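Local coordinates for periplasmic binding protein (Agrobacterium tumefaciens str. B6, PDB 5L9G), which binds the opine mannopine as a periplasmic solute-binding protein and probably delivers it to an ABC transporter for import, at residues I81-Q86 with Q158-I163; P98-K103 with A265-L270; S274-Q279 with Y296-Y301; N325-A328 with W333-E336. One frame throughout, in Å; residues are numbered along the deposited sequence.

Interaction 1: I81-Q86 with Q158-I163; sequences IADEPQ and QPIGMI. With MO0 (mannopine), chain C.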
loop_
_atom_site.group_PDB
_atom_site.type_symbol
_atom_site.label_atom_id
_atom_site.label_comp_id
_atom_site.label_asym_id
_atom_site.label_seq_id
_atom_site.Cartn_x
_atom_site.Cartn_y
_atom_site.Cartn_z
ATOM N N ILE A 81 0.468 -1.547 -6.881
ATOM C CA ILE A 81 0.638 -1.184 -8.297
ATOM C C ILE A 81 2.115 -1.077 -8.709
ATOM O O ILE A 81 2.440 -1.340 -9.872
ATOM C CB ILE A 81 -0.162 0.112 -8.644
ATOM C CG1 ILE A 81 -0.324 0.297 -10.176
ATOM C CG2 ILE A 81 0.432 1.362 -7.950
ATOM C CD1 ILE A 81 -1.268 1.438 -10.642
ATOM N N ALA A 82 2.991 -0.640 -7.783
ATOM C CA ALA A 82 4.413 -0.443 -8.084
ATOM C C ALA A 82 5.229 -1.735 -8.030
ATOM O O ALA A 82 6.383 -1.723 -8.458
ATOM C CB ALA A 82 5.011 0.645 -7.194
ATOM N N ASP A 83 4.642 -2.859 -7.528
ATOM C CA ASP A 83 5.324 -4.162 -7.579
ATOM C C ASP A 83 4.921 -4.911 -8.849
ATOM O O ASP A 83 5.595 -5.871 -9.228
ATOM C CB ASP A 83 4.990 -5.032 -6.344
ATOM C CG ASP A 83 5.894 -4.769 -5.160
ATOM O OD1 ASP A 83 7.053 -4.343 -5.376
ATOM O OD2 ASP A 83 5.450 -5.000 -4.023
ATOM N N GLU A 84 3.818 -4.484 -9.497
ATOM C CA GLU A 84 3.307 -5.114 -10.716
ATOM C C GLU A 84 4.365 -5.170 -11.854
ATOM O O GLU A 84 4.540 -6.254 -12.416
ATOM C CB GLU A 84 1.982 -4.459 -11.170
ATOM C CG GLU A 84 1.346 -5.126 -12.385
ATOM C CD GLU A 84 1.733 -4.598 -13.760
ATOM O OE1 GLU A 84 1.424 -5.309 -14.738
ATOM O OE2 GLU A 84 2.269 -3.472 -13.883
ATOM N N PRO A 85 5.111 -4.086 -12.184
ATOM C CA PRO A 85 6.101 -4.206 -13.273
ATOM C C PRO A 85 7.185 -5.264 -13.031
ATOM O O PRO A 85 7.419 -6.082 -13.922
ATOM C CB PRO A 85 6.670 -2.790 -13.398
ATOM C CG PRO A 85 5.614 -1.887 -12.804
ATOM C CD PRO A 85 5.049 -2.697 -11.668
ATOM N N GLN A 86 7.806 -5.289 -11.827
ATOM C CA GLN A 86 8.858 -6.274 -11.532
ATOM C C GLN A 86 8.315 -7.709 -11.413
ATOM O O GLN A 86 9.011 -8.644 -11.820
ATOM C CB GLN A 86 9.715 -5.873 -10.317
ATOM C CG GLN A 86 9.011 -5.847 -8.953
ATOM C CD GLN A 86 9.967 -5.474 -7.844
ATOM O OE1 GLN A 86 11.165 -5.801 -7.866
ATOM N NE2 GLN A 86 9.469 -4.744 -6.868
ATOM N N GLN A 158 10.240 -2.545 3.603
ATOM C CA GLN A 158 10.242 -2.589 2.129
ATOM C C GLN A 158 10.323 -1.134 1.627
ATOM O O GLN A 158 9.914 -0.228 2.369
ATOM C CB GLN A 158 9.053 -3.360 1.568
ATOM C CG GLN A 158 9.103 -4.841 1.930
ATOM C CD GLN A 158 7.973 -5.591 1.305
ATOM O OE1 GLN A 158 7.076 -6.119 1.982
ATOM N NE2 GLN A 158 7.991 -5.643 -0.004
ATOM N N PRO A 159 10.886 -0.882 0.422
ATOM C CA PRO A 159 11.217 0.509 0.039
ATOM C C PRO A 159 10.154 1.402 -0.584
ATOM O O PRO A 159 10.394 2.610 -0.601
ATOM C CB PRO A 159 12.374 0.326 -0.959
ATOM C CG PRO A 159 12.106 -0.967 -1.601
ATOM C CD PRO A 159 11.506 -1.852 -0.520
ATOM N N ILE A 160 9.048 0.870 -1.138
ATOM C CA ILE A 160 8.030 1.735 -1.785
ATOM C C ILE A 160 7.460 2.757 -0.790
ATOM O O ILE A 160 6.906 2.384 0.234
ATOM C CB ILE A 160 6.932 0.954 -2.557
ATOM C CG1 ILE A 160 7.588 0.159 -3.736
ATOM C CG2 ILE A 160 5.847 1.928 -3.083
ATOM C CD1 ILE A 160 6.718 -0.971 -4.327
ATOM N N GLY A 161 7.658 4.036 -1.101
ATOM C CA GLY A 161 7.223 5.140 -0.244
ATOM C C GLY A 161 8.327 5.621 0.681
ATOM O O GLY A 161 8.335 6.789 1.071
ATOM N N MET A 162 9.295 4.740 1.010
ATOM C CA MET A 162 10.421 5.058 1.909
ATOM C C MET A 162 11.536 5.836 1.203
ATOM O O MET A 162 12.056 6.802 1.773
ATOM C CB MET A 162 10.964 3.785 2.592
ATOM C CG MET A 162 9.866 2.909 3.233
ATOM S SD MET A 162 8.992 3.768 4.588
ATOM C CE MET A 162 7.339 3.755 3.983
ATOM N N ILE A 163 11.903 5.430 -0.030
ATOM C CA ILE A 163 12.922 6.132 -0.833
ATOM C C ILE A 163 12.413 7.551 -1.145
ATOM O O ILE A 163 13.149 8.524 -0.992
ATOM C CB ILE A 163 13.267 5.362 -2.148
ATOM C CG1 ILE A 163 13.691 3.878 -1.883
ATOM C CG2 ILE A 163 14.299 6.118 -3.007
ATOM C CD1 ILE A 163 14.985 3.629 -1.053
HETATM O OAB MO0 C . 2.778 -5.931 -3.451
HETATM C CAF MO0 C . 2.984 -6.665 -2.274
HETATM C CAG MO0 C . 2.771 -5.848 -1.013
HETATM O OAC MO0 C . 3.951 -5.220 -0.651
HETATM C CAH MO0 C . 1.577 -4.926 -1.057
HETATM O OAM MO0 C . 0.418 -5.607 -1.369
HETATM C CAI MO0 C . 1.376 -4.052 0.180
HETATM O OAD MO0 C . 1.150 -4.832 1.315
HETATM C CAJ MO0 C . 0.321 -3.002 -0.027
HETATM O OAE MO0 C . 0.684 -2.191 -1.107
HETATM C CAK MO0 C . -0.005 -2.167 1.220
HETATM N N MO0 C . -1.460 -2.160 1.422
HETATM C CA MO0 C . -1.890 -1.191 2.460
HETATM C C MO0 C . -2.214 -1.916 3.744
HETATM O O MO0 C . -1.961 -3.136 3.840
HETATM C CB MO0 C . -3.046 -0.323 2.021
HETATM C CG MO0 C . -4.373 -1.050 2.055
HETATM C CD MO0 C . -5.410 -0.428 1.187
HETATM O OE1 MO0 C . -6.369 0.391 1.799
HETATM N NE2 MO0 C . -5.479 -0.605 -0.040
HETATM O OXT MO0 C . -2.677 -1.299 4.754
#
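I160 reaches across to A82 and D83 with the end of its longer branch, and the methyl CD1 does all the touching. CG1 stands anti to the carbonyl carbon (chi1 -63°) and the branch is extended beyond it, which carries CD1 to 3.7 Å from the methyl CB of A82. The same CD1 lies 3.5 Å from OD1 of D83, whose side chain runs at a slant to that of I160. The carboxylate of D83 thus has an apolar neighbour beside it, while both its oxygens are engaged in polar bonds. OD2 accepts a hydrogen bond of 2.9 Å from the hydroxyl OAB of mannopine. OD1 is taken by NE2 of Q86 at 2.9 Å, on the anti side of the carboxylate and 26° out of its plane; this second-shell amide probably helps to limit rotation of the carboxylate that binds the polyol chain. Mannopine is further hydrogen-bonded by S119, R229, D252 and T288, among others, so D83 is one of several polar partners in the ligand pocket. The two segments probably face each other across the interlobe cleft of the binding-protein fold. Segment 81-86 leads from strand 76-80 into helix 84-89, segment 158-163 leads from strand 153-156 into helix 162-169, and W327 of helix 324-343 packs against I160 beside them.

Interaction 2: P98-K103 with A265-L270; sequences PDIVNK and AAMRFL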
loop_
_atom_site.group_PDB
_atom_site.type_symbol
_atom_site.label_atom_id
_atom_site.label_comp_id
_atom_site.label_asym_id
_atom_site.label_seq_id
_atom_site.Cartn_x
_atom_site.Cartn_y
_atom_site.Cartn_z
ATOM N N PRO A 98 -9.262 -10.315 -21.561
ATOM C CA PRO A 98 -9.360 -8.948 -22.102
ATOM C C PRO A 98 -10.312 -7.966 -21.409
ATOM O O PRO A 98 -9.874 -6.858 -21.071
ATOM C CB PRO A 98 -9.774 -9.173 -23.557
ATOM C CG PRO A 98 -9.239 -10.505 -23.898
ATOM C CD PRO A 98 -9.312 -11.321 -22.648
ATOM N N ASP A 99 -11.596 -8.331 -21.228
ATOM C CA ASP A 99 -12.555 -7.386 -20.654
ATOM C C ASP A 99 -12.939 -7.716 -19.198
ATOM O O ASP A 99 -14.116 -7.632 -18.837
ATOM C CB ASP A 99 -13.797 -7.245 -21.573
ATOM C CG ASP A 99 -13.541 -6.597 -22.935
ATOM O OD1 ASP A 99 -12.671 -5.694 -23.018
ATOM O OD2 ASP A 99 -14.244 -6.956 -23.906
ATOM N N ILE A 100 -11.933 -8.038 -18.356
ATOM C CA ILE A 100 -12.118 -8.372 -16.930
ATOM C C ILE A 100 -12.810 -7.199 -16.176
ATOM O O ILE A 100 -13.630 -7.433 -15.288
ATOM C CB ILE A 100 -10.801 -8.883 -16.275
ATOM C CG1 ILE A 100 -11.050 -9.482 -14.873
ATOM C CG2 ILE A 100 -9.689 -7.825 -16.269
ATOM C CD1 ILE A 100 -10.212 -10.705 -14.534
ATOM N N VAL A 101 -12.511 -5.958 -16.579
ATOM C CA VAL A 101 -13.147 -4.719 -16.134
ATOM C C VAL A 101 -13.201 -3.795 -17.348
ATOM O O VAL A 101 -12.494 -4.017 -18.330
ATOM C CB VAL A 101 -12.450 -4.007 -14.931
ATOM C CG1 VAL A 101 -12.544 -4.831 -13.649
ATOM C CG2 VAL A 101 -11.006 -3.621 -15.251
ATOM N N ASN A 102 -14.009 -2.747 -17.250
ATOM C CA ASN A 102 -14.078 -1.656 -18.208
ATOM C C ASN A 102 -13.112 -0.620 -17.600
ATOM O O ASN A 102 -13.381 -0.080 -16.523
ATOM C CB ASN A 102 -15.522 -1.120 -18.299
ATOM C CG ASN A 102 -15.734 0.069 -19.207
ATOM O OD1 ASN A 102 -14.800 0.652 -19.765
ATOM N ND2 ASN A 102 -16.987 0.472 -19.355
ATOM N N LYS A 103 -11.958 -0.381 -18.265
ATOM C CA LYS A 103 -10.918 0.551 -17.787
ATOM C C LYS A 103 -11.433 1.978 -17.500
ATOM O O LYS A 103 -10.896 2.638 -16.606
ATOM C CB LYS A 103 -9.708 0.574 -18.733
ATOM C CG LYS A 103 -8.916 -0.733 -18.741
ATOM C CD LYS A 103 -7.615 -0.598 -19.511
ATOM C CE LYS A 103 -6.843 -1.895 -19.558
ATOM N NZ LYS A 103 -5.453 -1.689 -20.037
ATOM N N ALA A 265 -11.297 -20.327 -12.492
ATOM C CA ALA A 265 -12.233 -19.945 -11.429
ATOM C C ALA A 265 -11.788 -18.605 -10.789
ATOM O O ALA A 265 -12.624 -17.739 -10.492
ATOM C CB ALA A 265 -12.302 -21.039 -10.372
ATOM N N ALA A 266 -10.460 -18.426 -10.619
ATOM C CA ALA A 266 -9.866 -17.203 -10.073
ATOM C C ALA A 266 -10.181 -15.989 -10.966
ATOM O O ALA A 266 -10.488 -14.921 -10.444
ATOM C CB ALA A 266 -8.363 -17.369 -9.916
ATOM N N MET A 267 -10.147 -16.166 -12.307
ATOM C CA MET A 267 -10.472 -15.115 -13.275
ATOM C C MET A 267 -11.930 -14.638 -13.077
ATOM O O MET A 267 -12.167 -13.428 -12.994
ATOM C CB MET A 267 -10.215 -15.607 -14.719
ATOM C CG MET A 267 -9.939 -14.501 -15.700
ATOM S SD MET A 267 -8.286 -13.759 -15.554
ATOM C CE MET A 267 -7.326 -14.922 -16.473
ATOM N N ARG A 268 -12.884 -15.593 -12.945
ATOM C CA ARG A 268 -14.313 -15.313 -12.736
ATOM C C ARG A 268 -14.509 -14.583 -11.409
ATOM O O ARG A 268 -15.288 -13.635 -11.334
ATOM C CB ARG A 268 -15.151 -16.611 -12.712
ATOM C CG ARG A 268 -15.200 -17.397 -14.005
ATOM C CD ARG A 268 -16.461 -18.261 -14.094
ATOM N NE ARG A 268 -16.603 -19.189 -12.968
ATOM C CZ ARG A 268 -17.657 -19.240 -12.155
ATOM N NH1 ARG A 268 -18.677 -18.407 -12.325
ATOM N NH2 ARG A 268 -17.705 -20.132 -11.175
ATOM N N PHE A 269 -13.796 -15.034 -10.367
ATOM C CA PHE A 269 -13.861 -14.490 -9.008
ATOM C C PHE A 269 -13.371 -13.034 -8.987
ATOM O O PHE A 269 -14.071 -12.149 -8.479
ATOM C CB PHE A 269 -13.067 -15.396 -8.054
ATOM C CG PHE A 269 -13.233 -15.158 -6.565
ATOM C CD1 PHE A 269 -14.397 -14.582 -6.054
ATOM C CD2 PHE A 269 -12.268 -15.596 -5.668
ATOM C CE1 PHE A 269 -14.566 -14.406 -4.667
ATOM C CE2 PHE A 269 -12.431 -15.405 -4.286
ATOM C CZ PHE A 269 -13.577 -14.809 -3.798
ATOM N N LEU A 270 -12.219 -12.778 -9.637
ATOM C CA LEU A 270 -11.650 -11.432 -9.766
ATOM C C LEU A 270 -12.580 -10.493 -10.548
ATOM O O LEU A 270 -12.752 -9.353 -10.131
ATOM C CB LEU A 270 -10.245 -11.481 -10.393
ATOM C CG LEU A 270 -9.553 -10.126 -10.658
ATOM C CD1 LEU A 270 -9.487 -9.264 -9.406
ATOM C CD2 LEU A 270 -8.194 -10.324 -11.275
#
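L270 N donates to A266 O at 2.9 Å, a regular backbone bond of the helix that presents L270 and M267 to I100. The contact itself is apolar and gathers round one atom, CD1 of I100. This methyl sits 3.8 Å from SD of M267 and 3.9 Å from CD2 of L270, and it also approaches the backbone, with M267 O 3.7 Å away. CD1 of I100 thus rests over M267 and L270, which lie three residues apart on the same face of the helix. Its CG1 branch extends away from its own backbone N (chi1 -169°), at the cost of placing CG2 between that N and the carbonyl carbon. M267 meets it at about a right angle: its chain is bent at both chi2 (75°) and chi3, and SD is brought round beside the incoming methyl. All three residues are buried, so the loop is fixed to the helix by packing; a weak bond from K271 NZ to D99 O adds to it. The loop lies between helix 84-89 and strand 111-112, and helix 263-273 is itself packed on strands 23-27 and 240-256 and on helix 30-48.

Interaction 3: S274-Q279 with Y296-Y301; sequences SKAEYQ and YDLAKY. With EDO (1,2-ethanediol), chain H.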
loop_
_atom_site.group_PDB
_atom_site.type_symbol
_atom_site.label_atom_id
_atom_site.label_comp_id
_atom_site.label_asym_id
_atom_site.label_seq_id
_atom_site.Cartn_x
_atom_site.Cartn_y
_atom_site.Cartn_z
ATOM N N SER A 274 -14.543 -7.204 -8.548
ATOM C CA SER A 274 -14.168 -5.868 -9.036
ATOM C C SER A 274 -15.395 -4.978 -9.286
ATOM O O SER A 274 -15.245 -3.771 -9.518
ATOM C CB SER A 274 -13.342 -5.977 -10.316
ATOM O OG SER A 274 -12.106 -6.636 -10.102
ATOM N N LYS A 275 -16.601 -5.574 -9.254
ATOM C CA LYS A 275 -17.872 -4.879 -9.498
ATOM C C LYS A 275 -18.180 -3.784 -8.481
ATOM O O LYS A 275 -17.819 -3.917 -7.316
ATOM C CB LYS A 275 -19.036 -5.865 -9.610
ATOM C CG LYS A 275 -19.046 -6.642 -10.929
ATOM C CD LYS A 275 -20.191 -7.647 -10.960
ATOM C CE LYS A 275 -20.377 -8.242 -12.333
ATOM N NZ LYS A 275 -21.436 -9.290 -12.335
ATOM N N ALA A 276 -18.852 -2.703 -8.931
ATOM C CA ALA A 276 -19.240 -1.534 -8.126
ATOM C C ALA A 276 -20.062 -1.905 -6.870
ATOM O O ALA A 276 -19.861 -1.304 -5.806
ATOM C CB ALA A 276 -20.032 -0.567 -8.996
ATOM N N GLU A 277 -20.972 -2.907 -7.008
ATOM C CA GLU A 277 -21.852 -3.423 -5.952
ATOM C C GLU A 277 -21.085 -3.978 -4.735
ATOM O O GLU A 277 -21.655 -4.025 -3.640
ATOM C CB GLU A 277 -22.850 -4.460 -6.512
ATOM C CG GLU A 277 -22.228 -5.768 -6.969
ATOM C CD GLU A 277 -23.103 -6.601 -7.878
ATOM O OE1 GLU A 277 -23.815 -7.506 -7.387
ATOM O OE2 GLU A 277 -23.050 -6.355 -9.103
ATOM N N TYR A 278 -19.826 -4.423 -4.935
ATOM C CA TYR A 278 -18.961 -4.933 -3.859
ATOM C C TYR A 278 -18.021 -3.839 -3.393
ATOM O O TYR A 278 -17.851 -3.653 -2.187
ATOM C CB TYR A 278 -18.161 -6.165 -4.315
ATOM C CG TYR A 278 -19.040 -7.266 -4.862
ATOM C CD1 TYR A 278 -19.860 -8.015 -4.020
ATOM C CD2 TYR A 278 -19.092 -7.529 -6.225
ATOM C CE1 TYR A 278 -20.709 -9.001 -4.526
ATOM C CE2 TYR A 278 -19.915 -8.532 -6.738
ATOM C CZ TYR A 278 -20.727 -9.259 -5.886
ATOM O OH TYR A 278 -21.556 -10.233 -6.384
ATOM N N GLN A 279 -17.409 -3.117 -4.360
ATOM C CA GLN A 279 -16.475 -2.011 -4.126
ATOM C C GLN A 279 -17.057 -0.927 -3.204
ATOM O O GLN A 279 -16.325 -0.376 -2.378
ATOM C CB GLN A 279 -16.042 -1.416 -5.474
ATOM C CG GLN A 279 -14.929 -2.211 -6.156
ATOM C CD GLN A 279 -13.574 -1.657 -5.770
ATOM O OE1 GLN A 279 -13.285 -0.473 -5.975
ATOM N NE2 GLN A 279 -12.732 -2.477 -5.142
ATOM N N TYR A 296 -18.838 4.998 -5.901
ATOM C CA TYR A 296 -19.142 6.300 -5.300
ATOM C C TYR A 296 -20.590 6.727 -5.537
ATOM O O TYR A 296 -21.223 7.253 -4.619
ATOM C CB TYR A 296 -18.155 7.371 -5.791
ATOM C CG TYR A 296 -16.754 7.144 -5.274
ATOM C CD1 TYR A 296 -15.854 6.337 -5.969
ATOM C CD2 TYR A 296 -16.341 7.687 -4.059
ATOM C CE1 TYR A 296 -14.580 6.080 -5.469
ATOM C CE2 TYR A 296 -15.066 7.442 -3.555
ATOM C CZ TYR A 296 -14.192 6.634 -4.260
ATOM O OH TYR A 296 -12.938 6.392 -3.763
ATOM N N ASP A 297 -21.121 6.456 -6.752
ATOM C CA ASP A 297 -22.499 6.756 -7.152
ATOM C C ASP A 297 -23.483 5.907 -6.339
ATOM O O ASP A 297 -24.549 6.399 -5.973
ATOM C CB ASP A 297 -22.709 6.495 -8.665
ATOM C CG ASP A 297 -21.641 7.023 -9.628
ATOM O OD1 ASP A 297 -20.748 7.785 -9.178
ATOM O OD2 ASP A 297 -21.699 6.672 -10.832
ATOM N N LEU A 298 -23.105 4.643 -6.033
ATOM C CA LEU A 298 -23.940 3.704 -5.269
ATOM C C LEU A 298 -23.947 3.949 -3.761
ATOM O O LEU A 298 -25.007 3.850 -3.137
ATOM C CB LEU A 298 -23.540 2.237 -5.536
ATOM C CG LEU A 298 -23.695 1.678 -6.955
ATOM C CD1 LEU A 298 -23.065 0.305 -7.047
ATOM C CD2 LEU A 298 -25.169 1.582 -7.377
ATOM N N ALA A 299 -22.768 4.227 -3.170
ATOM C CA ALA A 299 -22.615 4.397 -1.721
ATOM C C ALA A 299 -22.938 5.795 -1.177
ATOM O O ALA A 299 -23.354 5.900 -0.019
ATOM C CB ALA A 299 -21.222 3.984 -1.297
ATOM N N LYS A 300 -22.715 6.855 -1.989
ATOM C CA LYS A 300 -22.949 8.273 -1.653
ATOM C C LYS A 300 -22.316 8.670 -0.294
ATOM O O LYS A 300 -23.014 9.183 0.582
ATOM C CB LYS A 300 -24.456 8.631 -1.730
ATOM C CG LYS A 300 -25.099 8.371 -3.094
ATOM C CD LYS A 300 -26.573 8.762 -3.124
ATOM C CE LYS A 300 -27.232 8.428 -4.442
ATOM N NZ LYS A 300 -27.608 6.994 -4.547
ATOM N N TYR A 301 -20.996 8.400 -0.127
ATOM C CA TYR A 301 -20.227 8.671 1.097
ATOM C C TYR A 301 -20.378 10.108 1.613
ATOM O O TYR A 301 -20.356 11.055 0.820
ATOM C CB TYR A 301 -18.730 8.351 0.911
ATOM C CG TYR A 301 -18.435 6.972 0.360
ATOM C CD1 TYR A 301 -18.597 5.835 1.147
ATOM C CD2 TYR A 301 -17.936 6.808 -0.929
ATOM C CE1 TYR A 301 -18.312 4.563 0.649
ATOM C CE2 TYR A 301 -17.639 5.544 -1.437
ATOM C CZ TYR A 301 -17.827 4.424 -0.644
ATOM O OH TYR A 301 -17.545 3.181 -1.151
HETATM C C1 EDO H . -17.271 -2.784 -12.751
HETATM O O1 EDO H . -16.296 -3.831 -12.876
HETATM C C2 EDO H . -18.673 -3.320 -12.430
HETATM O O2 EDO H . -19.512 -2.276 -11.999
#
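A276 and E277 meet L298, and Q279 meets Y301, where two short surface helices come together. S274 bonds through its OG to L270 O, tying the end of helix 263-273 to what follows. K275 is the N-cap of the next helix, and its carbonyl O accepts from both Y278 N and Q279 N. A276 supplies the main contact: its CB lies 3.7 Å from CD1 of L298, while its N donates an almost straight bond (168°) to O2 of a 1,2-ethanediol molecule, probably from the crystallisation liquor. At E277 the same leucine methyl comes 3.8 Å from the backbone N; L298 reaches there because its CG lies anti to the carbonyl carbon (chi1 -63°). Y278 turns away, with CG of E277 over one ring face, offset toward the rim. Q279 is buried and held by N118 O and N292 N, and its own O is 4.0 Å from OH of Y301, which bonds instead to K280 O. Beyond K300, whose positive phi marks the helix end, the Y301 ring carries A299 CB 3.4 Å above one face, offset toward the rim. Joining helix 276-279 to helix 294-299, this is peripheral helix-to-helix packing within a periplasmic binding-protein fold.

Interaction 4: N325-A328 with W333-E336; sequences NFWA and WASE. With EDO (1,2-ethanediol), chain F.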
loop_
_atom_site.group_PDB
_atom_site.type_symbol
_atom_site.label_atom_id
_atom_site.label_comp_id
_atom_site.label_asym_id
_atom_site.label_seq_id
_atom_site.Cartn_x
_atom_site.Cartn_y
_atom_site.Cartn_z
ATOM N N ASN A 325 6.452 3.501 -13.086
ATOM C CA ASN A 325 7.549 3.560 -14.066
ATOM C C ASN A 325 8.909 3.648 -13.372
ATOM O O ASN A 325 9.853 3.022 -13.842
ATOM C CB ASN A 325 7.356 4.712 -15.055
ATOM C CG ASN A 325 6.129 4.599 -15.936
ATOM O OD1 ASN A 325 5.505 5.600 -16.304
ATOM N ND2 ASN A 325 5.737 3.383 -16.288
ATOM N N PHE A 326 8.999 4.380 -12.231
ATOM C CA PHE A 326 10.236 4.473 -11.456
ATOM C C PHE A 326 10.575 3.080 -10.911
ATOM O O PHE A 326 11.711 2.619 -11.034
ATOM C CB PHE A 326 10.098 5.454 -10.275
ATOM C CG PHE A 326 11.297 5.420 -9.350
ATOM C CD1 PHE A 326 12.471 6.100 -9.679
ATOM C CD2 PHE A 326 11.270 4.678 -8.174
ATOM C CE1 PHE A 326 13.592 6.027 -8.849
ATOM C CE2 PHE A 326 12.396 4.605 -7.349
ATOM C CZ PHE A 326 13.548 5.282 -7.691
ATOM N N TRP A 327 9.579 2.436 -10.273
ATOM C CA TRP A 327 9.723 1.122 -9.665
ATOM C C TRP A 327 9.978 0.024 -10.703
ATOM O O TRP A 327 10.695 -0.925 -10.402
ATOM C CB TRP A 327 8.541 0.841 -8.740
ATOM C CG TRP A 327 8.624 1.743 -7.544
ATOM C CD1 TRP A 327 7.998 2.946 -7.381
ATOM C CD2 TRP A 327 9.572 1.634 -6.478
ATOM N NE1 TRP A 327 8.437 3.553 -6.222
ATOM C CE2 TRP A 327 9.408 2.768 -5.650
ATOM C CE3 TRP A 327 10.510 0.653 -6.106
ATOM C CZ2 TRP A 327 10.178 2.972 -4.502
ATOM C CZ3 TRP A 327 11.261 0.851 -4.960
ATOM C CH2 TRP A 327 11.078 1.987 -4.160
ATOM N N ALA A 328 9.505 0.203 -11.941
ATOM C CA ALA A 328 9.774 -0.743 -13.034
ATOM C C ALA A 328 11.283 -0.778 -13.355
ATOM O O ALA A 328 11.841 -1.826 -13.686
ATOM C CB ALA A 328 8.995 -0.327 -14.278
ATOM N N TRP A 333 17.623 -2.100 -7.495
ATOM C CA TRP A 333 18.558 -1.178 -6.839
ATOM C C TRP A 333 17.985 -0.786 -5.468
ATOM O O TRP A 333 18.698 -0.823 -4.465
ATOM C CB TRP A 333 18.785 0.110 -7.683
ATOM C CG TRP A 333 19.379 1.238 -6.877
ATOM C CD1 TRP A 333 20.693 1.394 -6.543
ATOM C CD2 TRP A 333 18.661 2.269 -6.177
ATOM N NE1 TRP A 333 20.843 2.467 -5.695
ATOM C CE2 TRP A 333 19.612 3.031 -5.464
ATOM C CE3 TRP A 333 17.306 2.656 -6.120
ATOM C CZ2 TRP A 333 19.252 4.132 -4.684
ATOM C CZ3 TRP A 333 16.945 3.715 -5.311
ATOM C CH2 TRP A 333 17.909 4.443 -4.603
ATOM N N ALA A 334 16.716 -0.342 -5.457
ATOM C CA ALA A 334 16.023 0.122 -4.256
ATOM C C ALA A 334 15.953 -0.929 -3.153
ATOM O O ALA A 334 16.296 -0.617 -2.014
ATOM C CB ALA A 334 14.650 0.653 -4.611
ATOM N N SER A 335 15.616 -2.184 -3.505
ATOM C CA SER A 335 15.545 -3.298 -2.552
ATOM C C SER A 335 16.892 -3.540 -1.862
ATOM O O SER A 335 16.940 -3.536 -0.632
ATOM C CB SER A 335 15.070 -4.575 -3.244
ATOM O OG SER A 335 13.718 -4.431 -3.646
ATOM N N GLU A 336 17.981 -3.697 -2.650
ATOM C CA GLU A 336 19.329 -3.927 -2.135
ATOM C C GLU A 336 19.856 -2.754 -1.293
ATOM O O GLU A 336 20.348 -2.985 -0.191
ATOM C CB GLU A 336 20.309 -4.311 -3.277
ATOM C CG GLU A 336 21.765 -4.424 -2.847
ATOM C CD GLU A 336 22.688 -5.090 -3.845
ATOM O OE1 GLU A 336 23.395 -4.367 -4.584
ATOM O OE2 GLU A 336 22.722 -6.341 -3.869
HETATM C C1 EDO F . 14.965 -2.194 -15.594
HETATM O O1 EDO F . 13.891 -1.655 -16.368
HETATM C C2 EDO F . 16.108 -1.149 -15.454
HETATM O O2 EDO F . 17.171 -1.628 -14.639
#
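W327 and A334 bring their CA atoms to 8.4 Å, less than the roughly 10.5 Å of seven residues in a straight helix, so helix 324-343, near the C-terminal end of this periplasmic binding-protein fold, bends between the segments. Across that bend the contact pairs residues seven apart, F326 with W333 and W327 with A334. The closer pair is W327 with A334: the six-membered part of the indole reaches the alanine methyl, with CZ3 3.4 Å from CB, an approach on the tight side for two carbons. CG of W327 lies anti to the carbonyl carbon (chi1 -69°), beside the backbone N, and from there the indole extends along the helix toward A334. At its other end NE1 donates to OE1 of E164, which satisfies the buried N-H and helps to fix the ring's rotation. F326 is set edge-on to the indole: its CD2 stands 3.6 Å above one face of W327, offset toward the rim, while W327 CD1 lies in the plane of the phenyl ring. F326 also meets the ring of Y178, and W333 packs on R187 and I191, so the bent helix lies against helix 184-197. W333 makes the longer approach to F326, its CZ3 lying near the plane of the phenyl ring, at its edge, 4.4 Å from CZ.

In the fold
From the N terminus, 81-86 comes first and closes on 158-163 in interaction 1, beside the mannopine pocket. Before that loop is shut, 98-103 departs and finds 265-270, so interactions 1 and 2 cross along the chain. Interaction 3 follows in series as a short closure from 274-279 to 296-301; V101 touches S274, linking it to interaction 2 where helices 263-273 and 276-279 succeed each other. Interaction 4 is local to helix 324-343, yet it packs on interaction 1, their centres about 7 Å apart, with P85 against A328. Interactions 3 and 4 lie on opposite sides of the chain's centre, about 33 Å apart between centres.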